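Local coordinates for urocanate hydratase (Paenibacillus sp. Soil724D2, PDB 7NED), which probably adds water to thiourocanate, a step of bacterial ergothioneine catabolism, and holds NAD+ as its cofactor, at residues A[136-141]-A[379-383]; A[242-248]-A[302-308]; A[263-267]-A[292-296]; A[438-443]-A[455-461]. One frame throughout, in Å; residues are numbered along the deposited sequence.

Interaction 1. Residues A[136-141]-A[379-383]; sequences IQGTYE and VIANW
The phenol hydroxyl of Y140 donates a hydrogen bond to N382: OH of Y140 lies 2.9 Å from OD1 of N382, meeting a lone pair in the plane of the amide carbonyl. This bond sits beside a larger packing contact centred on W383. Its CG stands opposite the backbone N (chi1 171°), which swings the indole out toward helix 133-150, where Q137 lies flat over one face. The extended Q137 chain runs across the rings: CB sits over the six-membered ring, 3.8 Å from its centroid, as a CH-pi contact, while the terminal amide stacks over the five-membered ring with the two planes only 14° apart. There CD of Q137 comes within 3.4 Å of CG of W383. The polar ends point to other partners, since OE1 of Q137 accepts from the backbone N of W402 and NE1 of W383 donates to the carbonyl of I400. A weak bond, 3.4 Å from NE2 of Q137 to OE1 of E141, further steadies the amide. At the indole edge I136 brings CG2 to 3.7 Å from CH2 of W383, and the Y140 ring passes obliquely, CD1 lying 3.8 Å from CE3 of W383. An alanine in place of W383 is likely to leave the Q137 amide without the surface it lies on and the I400 carbonyl without its indole N-H. The two helix segments run at 118° to each other, joining the Rossmann-like part to the C-terminal part, with strand 398-400 beside W383 and helix 172-178 behind I136 and Y140.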
# COMPACT_ATOMS: atom_id res chain seq x y z
N ILE A 136 -25.56 8.00 4.99
CA ILE A 136 -26.74 8.12 5.85
C ILE A 136 -27.20 6.76 6.37
O ILE A 136 -27.61 6.65 7.53
CB ILE A 136 -27.88 8.90 5.16
CG1 ILE A 136 -29.00 9.17 6.16
CG2 ILE A 136 -28.43 8.16 3.97
CD1 ILE A 136 -30.14 9.92 5.54
N GLN A 137 -27.10 5.69 5.58
CA GLN A 137 -27.57 4.40 6.11
C GLN A 137 -26.66 3.89 7.21
O GLN A 137 -27.14 3.28 8.18
CB GLN A 137 -27.69 3.31 5.04
CG GLN A 137 -28.32 2.06 5.70
CD GLN A 137 -28.66 0.91 4.74
OE1 GLN A 137 -28.41 0.97 3.55
NE2 GLN A 137 -29.24 -0.16 5.29
N GLY A 138 -25.35 4.08 7.07
CA GLY A 138 -24.43 3.72 8.14
C GLY A 138 -24.80 4.39 9.45
O GLY A 138 -24.88 3.75 10.49
N THR A 139 -25.04 5.69 9.41
CA THR A 139 -25.37 6.41 10.63
C THR A 139 -26.71 5.93 11.20
O THR A 139 -26.87 5.76 12.41
CB THR A 139 -25.42 7.91 10.32
OG1 THR A 139 -24.16 8.27 9.69
CG2 THR A 139 -25.63 8.74 11.59
N TYR A 140 -27.68 5.73 10.32
CA TYR A 140 -28.96 5.20 10.77
C TYR A 140 -28.78 3.82 11.41
O TYR A 140 -29.36 3.53 12.48
CB TYR A 140 -29.90 5.20 9.57
CG TYR A 140 -31.19 4.45 9.75
CD1 TYR A 140 -31.33 3.15 9.30
CD2 TYR A 140 -32.29 5.05 10.39
CE1 TYR A 140 -32.53 2.46 9.48
CE2 TYR A 140 -33.47 4.37 10.57
CZ TYR A 140 -33.59 3.08 10.11
OH TYR A 140 -34.76 2.39 10.27
N GLU A 141 -27.94 2.96 10.82
CA GLU A 141 -27.67 1.65 11.42
C GLU A 141 -26.93 1.78 12.75
O GLU A 141 -27.12 0.96 13.66
CB GLU A 141 -26.84 0.77 10.47
CG GLU A 141 -27.57 0.24 9.20
CD GLU A 141 -28.93 -0.42 9.47
OE1 GLU A 141 -29.89 -0.19 8.65
OE2 GLU A 141 -29.04 -1.14 10.50
N VAL A 379 -34.39 -5.74 6.68
CA VAL A 379 -33.55 -4.57 6.93
C VAL A 379 -33.40 -3.73 5.68
O VAL A 379 -33.71 -2.53 5.68
CB VAL A 379 -32.18 -5.01 7.48
CG1 VAL A 379 -31.31 -3.80 7.76
CG2 VAL A 379 -32.40 -5.80 8.76
N ILE A 380 -32.91 -4.33 4.59
CA ILE A 380 -32.78 -3.56 3.36
C ILE A 380 -34.14 -3.09 2.87
O ILE A 380 -34.25 -1.99 2.31
CB ILE A 380 -32.02 -4.34 2.26
CG1 ILE A 380 -31.63 -3.35 1.14
CG2 ILE A 380 -32.86 -5.46 1.61
CD1 ILE A 380 -30.63 -2.26 1.56
N ALA A 381 -35.19 -3.89 3.06
CA ALA A 381 -36.53 -3.48 2.61
C ALA A 381 -36.99 -2.23 3.35
O ALA A 381 -37.48 -1.28 2.74
CB ALA A 381 -37.53 -4.62 2.82
N ASN A 382 -36.83 -2.22 4.67
CA ASN A 382 -37.09 -1.01 5.45
C ASN A 382 -36.26 0.16 4.95
O ASN A 382 -36.78 1.26 4.75
CB ASN A 382 -36.80 -1.28 6.93
CG ASN A 382 -36.84 -0.01 7.80
OD1 ASN A 382 -35.79 0.44 8.35
ND2 ASN A 382 -38.02 0.60 7.91
N TRP A 383 -34.95 -0.05 4.75
CA TRP A 383 -34.08 1.07 4.39
C TRP A 383 -34.50 1.67 3.04
O TRP A 383 -34.60 2.89 2.89
CB TRP A 383 -32.60 0.62 4.34
CG TRP A 383 -31.86 1.73 3.76
CD1 TRP A 383 -31.30 1.79 2.51
CD2 TRP A 383 -31.68 3.01 4.35
NE1 TRP A 383 -30.75 3.04 2.30
CE2 TRP A 383 -30.98 3.81 3.41
CE3 TRP A 383 -32.04 3.57 5.58
CZ2 TRP A 383 -30.63 5.12 3.68
CZ3 TRP A 383 -31.69 4.88 5.84
CH2 TRP A 383 -31.00 5.65 4.89

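Interaction 2. Residues A[242-248]-A[302-308]; sequences VRRGITP and ELKKRGA
Two helix ends meet here at the rim of the Rossmann-like domain, V242 and R306 making the polar link: helices 234-243 and 282-305 both finish in Schellman motifs, and their chains turn toward strands 250-251 and 309-312, neighbours in the parallel sheet. G245 and G307, each at positive phi, make the two turns. R306 reaches from just past one helix to the end of the other, its chain extended from CG to NE. NH1 of R306 donates to the carbonyl O of V242 at 2.8 Å, nearly in the guanidinium plane and on a lone pair, with an N-H...O angle of 155°. That oxygen also accepts from G245 N and from a water that bridges it to NH2 of R306, so three donors grip it. A positive charge at this helix C-terminus would probably be favourable. On its other flank NE of R306 forms a salt bridge with OE1 of E302 at 3.0 Å, its hydrogen bond bent and weak, and V242 CG1 and E302 CG cover the same face of the guanidinium. Beside this, V242 CG2 packs 3.7 Å from CD2 of L303, a methyl that also touches the P248 ring. T247 sets OG1 against CB of R306, and a second water ties this hydroxyl to NH1. CG2 of T247 rests 3.8 Å from CB of A308, and that CB in turn lies 3.2 Å from the carbonyl O of P248.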
# COMPACT_ATOMS: atom_id res chain seq x y z
N VAL A 242 -23.37 20.25 29.88
CA VAL A 242 -22.85 19.66 31.10
C VAL A 242 -23.11 20.60 32.27
O VAL A 242 -23.47 20.17 33.37
CB VAL A 242 -21.35 19.37 30.93
CG1 VAL A 242 -20.74 18.99 32.26
CG2 VAL A 242 -21.16 18.27 29.87
N ARG A 243 -22.89 21.89 32.06
CA ARG A 243 -23.17 22.86 33.11
C ARG A 243 -24.64 22.81 33.53
O ARG A 243 -24.97 22.80 34.72
CB ARG A 243 -22.77 24.25 32.62
CG ARG A 243 -22.54 25.28 33.72
CD ARG A 243 -22.29 26.68 33.14
NE ARG A 243 -23.47 27.19 32.43
CZ ARG A 243 -24.59 27.56 33.03
NH1 ARG A 243 -24.69 27.47 34.35
NH2 ARG A 243 -25.62 28.00 32.32
N ARG A 244 -25.54 22.79 32.55
CA ARG A 244 -26.97 22.77 32.82
C ARG A 244 -27.47 21.42 33.32
O ARG A 244 -28.67 21.32 33.57
CB ARG A 244 -27.75 23.15 31.57
CG ARG A 244 -27.42 24.52 31.06
CD ARG A 244 -28.37 24.88 29.97
NE ARG A 244 -28.00 26.12 29.32
CZ ARG A 244 -28.84 26.84 28.59
NH1 ARG A 244 -30.09 26.42 28.44
NH2 ARG A 244 -28.45 27.98 28.02
N GLY A 245 -26.59 20.43 33.48
CA GLY A 245 -27.01 19.09 33.89
C GLY A 245 -27.92 18.39 32.91
O GLY A 245 -28.69 17.51 33.31
N ILE A 246 -27.87 18.78 31.65
CA ILE A 246 -28.67 18.17 30.59
C ILE A 246 -27.84 17.07 29.95
O ILE A 246 -26.80 17.35 29.34
CB ILE A 246 -29.09 19.23 29.57
CG1 ILE A 246 -30.12 20.17 30.20
CG2 ILE A 246 -29.65 18.58 28.34
CD1 ILE A 246 -30.73 21.14 29.23
N THR A 247 -28.27 15.81 30.12
CA THR A 247 -27.56 14.67 29.56
C THR A 247 -28.40 14.11 28.43
O THR A 247 -29.48 13.56 28.70
CB THR A 247 -27.28 13.58 30.60
OG1 THR A 247 -26.55 14.12 31.70
CG2 THR A 247 -26.46 12.43 30.01
N PRO A 248 -28.01 14.27 27.18
CA PRO A 248 -28.72 13.59 26.10
C PRO A 248 -28.58 12.09 26.27
O PRO A 248 -27.70 11.61 26.99
CB PRO A 248 -28.01 14.08 24.82
CG PRO A 248 -27.19 15.27 25.24
CD PRO A 248 -26.83 15.01 26.68
N GLU A 302 -17.93 13.51 30.35
CA GLU A 302 -18.79 13.75 31.48
C GLU A 302 -20.19 13.26 31.17
O GLU A 302 -20.82 12.65 32.00
CB GLU A 302 -18.76 15.21 31.86
CG GLU A 302 -19.56 15.52 33.09
CD GLU A 302 -19.04 14.91 34.39
OE1 GLU A 302 -19.91 14.56 35.23
OE2 GLU A 302 -17.80 14.83 34.59
N LEU A 303 -20.66 13.52 29.95
CA LEU A 303 -21.98 13.07 29.57
C LEU A 303 -22.05 11.55 29.64
O LEU A 303 -23.03 10.99 30.05
CB LEU A 303 -22.41 13.62 28.21
CG LEU A 303 -22.59 15.13 28.11
CD1 LEU A 303 -22.73 15.65 26.70
CD2 LEU A 303 -23.66 15.69 29.04
N LYS A 304 -20.98 10.91 29.25
CA LYS A 304 -20.91 9.45 29.33
C LYS A 304 -21.07 8.96 30.75
O LYS A 304 -21.77 7.97 31.00
CB LYS A 304 -19.59 8.96 28.76
CG LYS A 304 -19.33 7.48 29.00
CD LYS A 304 -18.02 7.02 28.27
CE LYS A 304 -17.71 5.55 28.52
NZ LYS A 304 -18.86 4.73 28.06
N LYS A 305 -20.44 9.64 31.70
CA LYS A 305 -20.53 9.26 33.10
C LYS A 305 -21.92 9.55 33.69
O LYS A 305 -22.33 8.86 34.64
CB LYS A 305 -19.42 9.93 33.87
N ARG A 306 -22.63 10.48 33.12
CA ARG A 306 -24.00 10.72 33.56
C ARG A 306 -25.01 9.83 32.84
O ARG A 306 -26.22 10.00 33.03
CB ARG A 306 -24.36 12.20 33.39
CG ARG A 306 -23.32 13.10 34.03
CD ARG A 306 -23.64 14.57 33.85
NE ARG A 306 -22.78 15.37 34.72
CZ ARG A 306 -22.80 16.70 34.77
NH1 ARG A 306 -23.63 17.42 34.01
NH2 ARG A 306 -21.97 17.31 35.61
N GLY A 307 -24.54 8.88 32.03
CA GLY A 307 -25.40 7.86 31.45
C GLY A 307 -25.66 7.96 29.97
O GLY A 307 -26.35 7.09 29.43
N ALA A 308 -25.12 8.96 29.28
CA ALA A 308 -25.29 9.03 27.83
C ALA A 308 -24.56 7.88 27.16
O ALA A 308 -23.54 7.40 27.66
CB ALA A 308 -24.76 10.36 27.29
O HOH W 1 -21.94 19.84 36.09
O HOH W 2 -25.38 16.87 31.68

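Interaction 3. Residues A[263-267]-A[292-296]; sequences GYVPS and SIAVE. With NAD (nicotinamide-adenine-dinucleotide), chain C.
The ring of Y264 is held between I293 and the adenine end of NAD. Over the centre of one face lies CG1 of I293, 3.4 Å from the ring centroid, a close CH-pi contact. Over the opposite face, displaced toward the rim, stands the amino nitrogen N6A of NAD, 3.2 Å from CZ of Y264. The tyrosine CG lies across from its own backbone N (chi1 -164°), which carries the ring toward helix 282-305 and sets the hydroxyl against E296. OH of Y264 donates to OE1 of E296 at 2.7 Å, reaching the anti side of the carboxylate, whose plane is turned 42° from the ring. The glutamate chain is fully extended to get there, and its other oxygen lies close to the carboxylate of D253, a neighbour that may raise its affinity for a proton. S292, one turn back on the helix, packs CB obliquely against the ring and accepts from the chain beyond it: S267 N donates to OG of S292 at 2.7 Å, almost straight at 174°. Exchanging Y264 for an alanine would probably open a gap between I293 and the adenine and leave E296 without its hydroxyl partner. The backbone next to the ring reads the base, V265 N donating to N7A of NAD at 2.9 Å while N6A returns a weak bond to the carbonyl of V265, which N233 also reaches. The arrangement is the adenine-binding end of the NAD pocket in this Rossmann-like domain, formed by a loop braced on helix 282-305.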
# COMPACT_ATOMS: atom_id res chain seq x y z
N GLY A 263 -10.15 22.00 9.25
CA GLY A 263 -11.38 21.38 9.71
C GLY A 263 -11.97 22.07 10.93
O GLY A 263 -12.75 23.01 10.80
N TYR A 264 -11.56 21.63 12.11
CA TYR A 264 -12.21 22.01 13.36
C TYR A 264 -12.03 23.49 13.70
O TYR A 264 -10.90 23.99 13.80
CB TYR A 264 -11.63 21.15 14.49
CG TYR A 264 -12.49 21.21 15.69
CD1 TYR A 264 -12.44 22.29 16.56
CD2 TYR A 264 -13.42 20.21 15.94
CE1 TYR A 264 -13.28 22.36 17.68
CE2 TYR A 264 -14.26 20.25 17.06
CZ TYR A 264 -14.18 21.33 17.91
OH TYR A 264 -15.01 21.38 19.01
N VAL A 265 -13.14 24.18 13.94
CA VAL A 265 -13.12 25.61 14.26
C VAL A 265 -12.97 25.76 15.77
O VAL A 265 -13.85 25.29 16.52
CB VAL A 265 -14.38 26.32 13.78
CG1 VAL A 265 -14.26 27.78 14.14
CG2 VAL A 265 -14.55 26.10 12.27
N PRO A 266 -11.92 26.40 16.25
CA PRO A 266 -11.73 26.54 17.69
C PRO A 266 -12.79 27.44 18.28
O PRO A 266 -13.41 28.25 17.58
CB PRO A 266 -10.35 27.21 17.81
CG PRO A 266 -9.69 27.04 16.48
CD PRO A 266 -10.84 27.05 15.49
N SER A 267 -12.99 27.30 19.59
CA SER A 267 -13.85 28.24 20.29
C SER A 267 -13.30 29.64 20.11
O SER A 267 -12.09 29.86 20.16
CB SER A 267 -13.94 27.89 21.78
OG SER A 267 -14.83 28.80 22.42
N SER A 292 -9.77 23.11 21.80
CA SER A 292 -11.24 23.11 21.78
C SER A 292 -11.79 21.69 21.63
O SER A 292 -12.79 21.33 22.26
CB SER A 292 -11.77 24.00 20.67
OG SER A 292 -11.61 25.38 20.96
N ILE A 293 -11.14 20.85 20.81
CA ILE A 293 -11.54 19.45 20.74
C ILE A 293 -11.40 18.79 22.10
O ILE A 293 -12.27 18.02 22.52
CB ILE A 293 -10.73 18.72 19.67
CG1 ILE A 293 -11.22 19.11 18.26
CG2 ILE A 293 -10.74 17.22 19.94
CD1 ILE A 293 -10.25 18.64 17.16
N ALA A 294 -10.31 19.08 22.82
CA ALA A 294 -10.14 18.52 24.15
C ALA A 294 -11.30 18.91 25.08
O ALA A 294 -11.82 18.08 25.83
CB ALA A 294 -8.79 18.97 24.72
N VAL A 295 -11.71 20.18 25.05
CA VAL A 295 -12.85 20.62 25.84
C VAL A 295 -14.12 19.86 25.46
O VAL A 295 -14.92 19.45 26.32
CB VAL A 295 -13.06 22.14 25.67
CG1 VAL A 295 -14.40 22.53 26.24
CG2 VAL A 295 -11.93 22.90 26.35
N GLU A 296 -14.36 19.72 24.16
CA GLU A 296 -15.54 19.02 23.71
C GLU A 296 -15.54 17.57 24.19
O GLU A 296 -16.56 17.08 24.68
CB GLU A 296 -15.67 19.08 22.18
CG GLU A 296 -16.94 18.37 21.70
CD GLU A 296 -17.13 18.39 20.20
OE1 GLU A 296 -16.35 19.05 19.43
OE2 GLU A 296 -18.09 17.72 19.79
PA NAD C . -16.89 18.68 6.37
O1A NAD C . -15.58 19.40 6.70
O2A NAD C . -17.67 18.84 5.13
O5B NAD C . -17.95 19.34 7.52
C5B NAD C . -17.41 19.47 8.77
C4B NAD C . -18.47 20.39 9.54
O4B NAD C . -18.08 20.68 10.86
C3B NAD C . -18.45 21.73 8.73
O3B NAD C . -19.72 22.10 8.41
C2B NAD C . -17.81 22.73 9.74
O2B NAD C . -18.38 23.98 9.70
C1B NAD C . -18.29 22.09 11.04
N9A NAD C . -17.47 22.41 12.22
C8A NAD C . -16.09 22.54 12.32
N7A NAD C . -15.69 22.84 13.54
C5A NAD C . -16.86 22.88 14.28
C6A NAD C . -17.12 23.16 15.65
N6A NAD C . -16.11 23.42 16.51
N1A NAD C . -18.39 23.14 16.12
C2A NAD C . -19.36 22.89 15.19
N3A NAD C . -19.27 22.62 13.88
C4A NAD C . -17.99 22.63 13.46
O3 NAD C . -16.53 17.25 6.90
PN NAD C . -17.47 16.01 6.54
O1N NAD C . -17.40 15.36 5.19
O2N NAD C . -18.80 16.23 7.23
O5D NAD C . -16.82 14.74 7.51
C5D NAD C . -16.77 15.06 8.91
C4D NAD C . -16.05 13.95 9.63
O4D NAD C . -16.56 12.68 9.26
C3D NAD C . -14.57 14.01 8.99
O3D NAD C . -13.57 13.84 9.99
C2D NAD C . -14.53 12.78 8.01
O2D NAD C . -13.33 12.12 7.93
C1D NAD C . -15.39 11.94 9.01
N1N NAD C . -15.78 10.58 8.61
C2N NAD C . -14.68 9.73 8.60
C3N NAD C . -14.82 8.38 8.32
C7N NAD C . -13.53 7.55 8.28
O7N NAD C . -13.49 6.34 8.49
N7N NAD C . -12.37 8.21 7.92
C4N NAD C . -16.12 7.93 8.06
C5N NAD C . -17.20 8.81 8.10
C6N NAD C . -17.02 10.17 8.40

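Interaction 4. Residues A[438-443]-A[455-461]; sequences ASMTHP and DAIADWP
T441 fills the space between the end of strand 428-441 and the turn that leads into helix 459-469. CB of T441 already lies 3.5 Å from the carbonyl O of I457. From there the side chain forks: OG1 of T441 stands opposite the carbonyl carbon (chi1 -63°) and donates to that same I457 O at 2.8 Å, coming in 26° out of the carbonyl plane. CD of P461 lies 3.3 Å from OG1 of T441, the two side chains crossing at about a right angle. The second branch, CG2 of T441, is nearest the I457 O as well, at 3.2 Å, and then lies 3.5 Å from the carbonyl O of D455, beside the backbone of A456. One hydroxyl and one methyl thus meet the backbone from D455 to I457. On one flank, the P443 ring lies against D455, CG of P443 being 3.7 Å from the carbonyl O of D455, and a water donates to both the carbonyl of P443 and OD2 of D455. On the other, CA of P461 makes a C-H...O contact of 3.3 Å with the carbonyl O of A438. P461 lies in the first turn of its helix, where the amide hydrogen it lacks is not needed for helix bonding. M440 N is buried here without a partner. The second subunit closes over the turn: its V99 packs on T441 and its W102 on P443, while its S75, N97 and Q74 bond to D459. This is the end of a strand packed against the turn and first residues of a helix, at the dimer interface, and the same strand turns M440 toward the NAD and urocanate site.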
# COMPACT_ATOMS: atom_id res chain seq x y z
N ALA A 438 -12.82 -5.78 3.67
CA ALA A 438 -11.31 -5.93 3.51
C ALA A 438 -10.63 -4.66 3.03
O ALA A 438 -9.53 -4.68 2.63
CB ALA A 438 -10.93 -7.14 2.74
N SER A 439 -11.31 -3.56 3.16
CA SER A 439 -10.83 -2.36 2.50
C SER A 439 -10.42 -1.15 3.28
O SER A 439 -10.20 -0.09 2.76
CB SER A 439 -11.81 -2.04 1.39
OG SER A 439 -12.98 -1.67 1.95
N MET A 440 -10.22 -1.38 4.54
CA MET A 440 -9.84 -0.36 5.43
C MET A 440 -9.08 -0.82 6.67
O MET A 440 -9.52 -1.68 7.37
CB MET A 440 -11.08 0.37 5.81
CG MET A 440 -11.02 1.16 7.03
SD MET A 440 -10.19 2.65 6.65
CE MET A 440 -11.51 3.67 6.14
N THR A 441 -7.99 -0.15 6.92
CA THR A 441 -7.22 -0.39 8.10
C THR A 441 -7.06 0.95 8.78
O THR A 441 -6.57 1.85 8.20
CB THR A 441 -5.84 -1.02 7.80
OG1 THR A 441 -5.99 -2.28 7.20
CG2 THR A 441 -5.04 -1.12 9.03
N HIS A 442 -7.52 1.02 10.02
CA HIS A 442 -7.45 2.18 10.84
C HIS A 442 -7.70 1.78 12.28
O HIS A 442 -8.80 1.62 12.64
CB HIS A 442 -8.49 3.17 10.42
CG HIS A 442 -8.33 4.52 11.03
ND1 HIS A 442 -7.86 4.71 12.30
CD2 HIS A 442 -8.60 5.74 10.56
CE1 HIS A 442 -7.87 5.98 12.58
NE2 HIS A 442 -8.31 6.63 11.53
N PRO A 443 -6.63 1.66 13.05
CA PRO A 443 -6.62 1.24 14.44
C PRO A 443 -7.53 2.06 15.36
O PRO A 443 -7.83 1.58 16.39
CB PRO A 443 -5.15 1.34 14.84
CG PRO A 443 -4.41 1.34 13.59
CD PRO A 443 -5.29 2.05 12.63
N ASP A 455 -4.93 -4.85 14.57
CA ASP A 455 -5.57 -3.58 14.31
C ASP A 455 -4.79 -2.81 13.23
O ASP A 455 -5.36 -2.05 12.44
CB ASP A 455 -5.54 -2.70 15.54
CG ASP A 455 -6.21 -3.34 16.74
OD1 ASP A 455 -7.01 -4.26 16.59
OD2 ASP A 455 -6.33 -2.53 17.71
N ALA A 456 -3.47 -2.93 13.25
CA ALA A 456 -2.57 -2.10 12.42
C ALA A 456 -2.23 -2.71 11.07
O ALA A 456 -1.53 -2.05 10.28
CB ALA A 456 -1.27 -1.80 13.17
N ILE A 457 -2.68 -3.93 10.79
CA ILE A 457 -2.26 -4.67 9.59
C ILE A 457 -2.95 -4.05 8.38
O ILE A 457 -4.18 -4.10 8.27
CB ILE A 457 -2.61 -6.17 9.71
CG1 ILE A 457 -1.95 -6.82 10.93
CG2 ILE A 457 -2.25 -6.94 8.44
CD1 ILE A 457 -0.47 -6.82 10.95
N ALA A 458 -2.16 -3.44 7.50
CA ALA A 458 -2.65 -2.80 6.29
C ALA A 458 -2.52 -3.70 5.06
O ALA A 458 -2.79 -3.25 3.96
CB ALA A 458 -1.87 -1.50 6.03
N ASP A 459 -2.09 -4.96 5.23
CA ASP A 459 -2.09 -5.89 4.10
C ASP A 459 -3.45 -5.93 3.40
O ASP A 459 -3.52 -6.07 2.17
CB ASP A 459 -1.78 -7.30 4.56
CG ASP A 459 -0.36 -7.43 5.17
OD1 ASP A 459 0.57 -6.68 4.79
OD2 ASP A 459 -0.21 -8.28 6.07
N TRP A 460 -4.52 -5.93 4.18
CA TRP A 460 -5.84 -6.27 3.63
C TRP A 460 -6.33 -5.31 2.55
O TRP A 460 -6.70 -5.78 1.46
CB TRP A 460 -6.83 -6.39 4.80
CG TRP A 460 -6.41 -7.49 5.77
CD1 TRP A 460 -5.80 -7.34 6.99
CD2 TRP A 460 -6.54 -8.90 5.55
NE1 TRP A 460 -5.59 -8.58 7.56
CE2 TRP A 460 -6.03 -9.54 6.70
CE3 TRP A 460 -7.10 -9.67 4.52
CZ2 TRP A 460 -6.05 -10.93 6.84
CZ3 TRP A 460 -7.13 -11.06 4.67
CH2 TRP A 460 -6.60 -11.67 5.83
N PRO A 461 -6.35 -3.99 2.76
CA PRO A 461 -6.76 -3.12 1.65
C PRO A 461 -5.86 -3.22 0.44
O PRO A 461 -6.36 -3.12 -0.69
CB PRO A 461 -6.76 -1.70 2.26
CG PRO A 461 -5.91 -1.82 3.55
CD PRO A 461 -6.19 -3.24 4.02
O HOH W 3 -6.30 0.23 18.29

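How the interactions relate
Along the chain, interaction 1 spans interaction 2, which in turn spans interaction 3; interaction 4 follows after all three. Interactions 2 and 3 lie in the Rossmann-like part and share helix 282-305, their centres 19 Å apart, so one helix is braced near its middle beside the adenine and at its end by the rim of the domain. Interaction 1 joins that part to the C-terminal part, where interaction 4 lies, the centres of interactions 1 and 4 being 25 Å apart. No two contacts touch. Interactions 3 and 4, 28 Å between centres, lie toward opposite ends of the extended NAD, which spans the two parts of the chain.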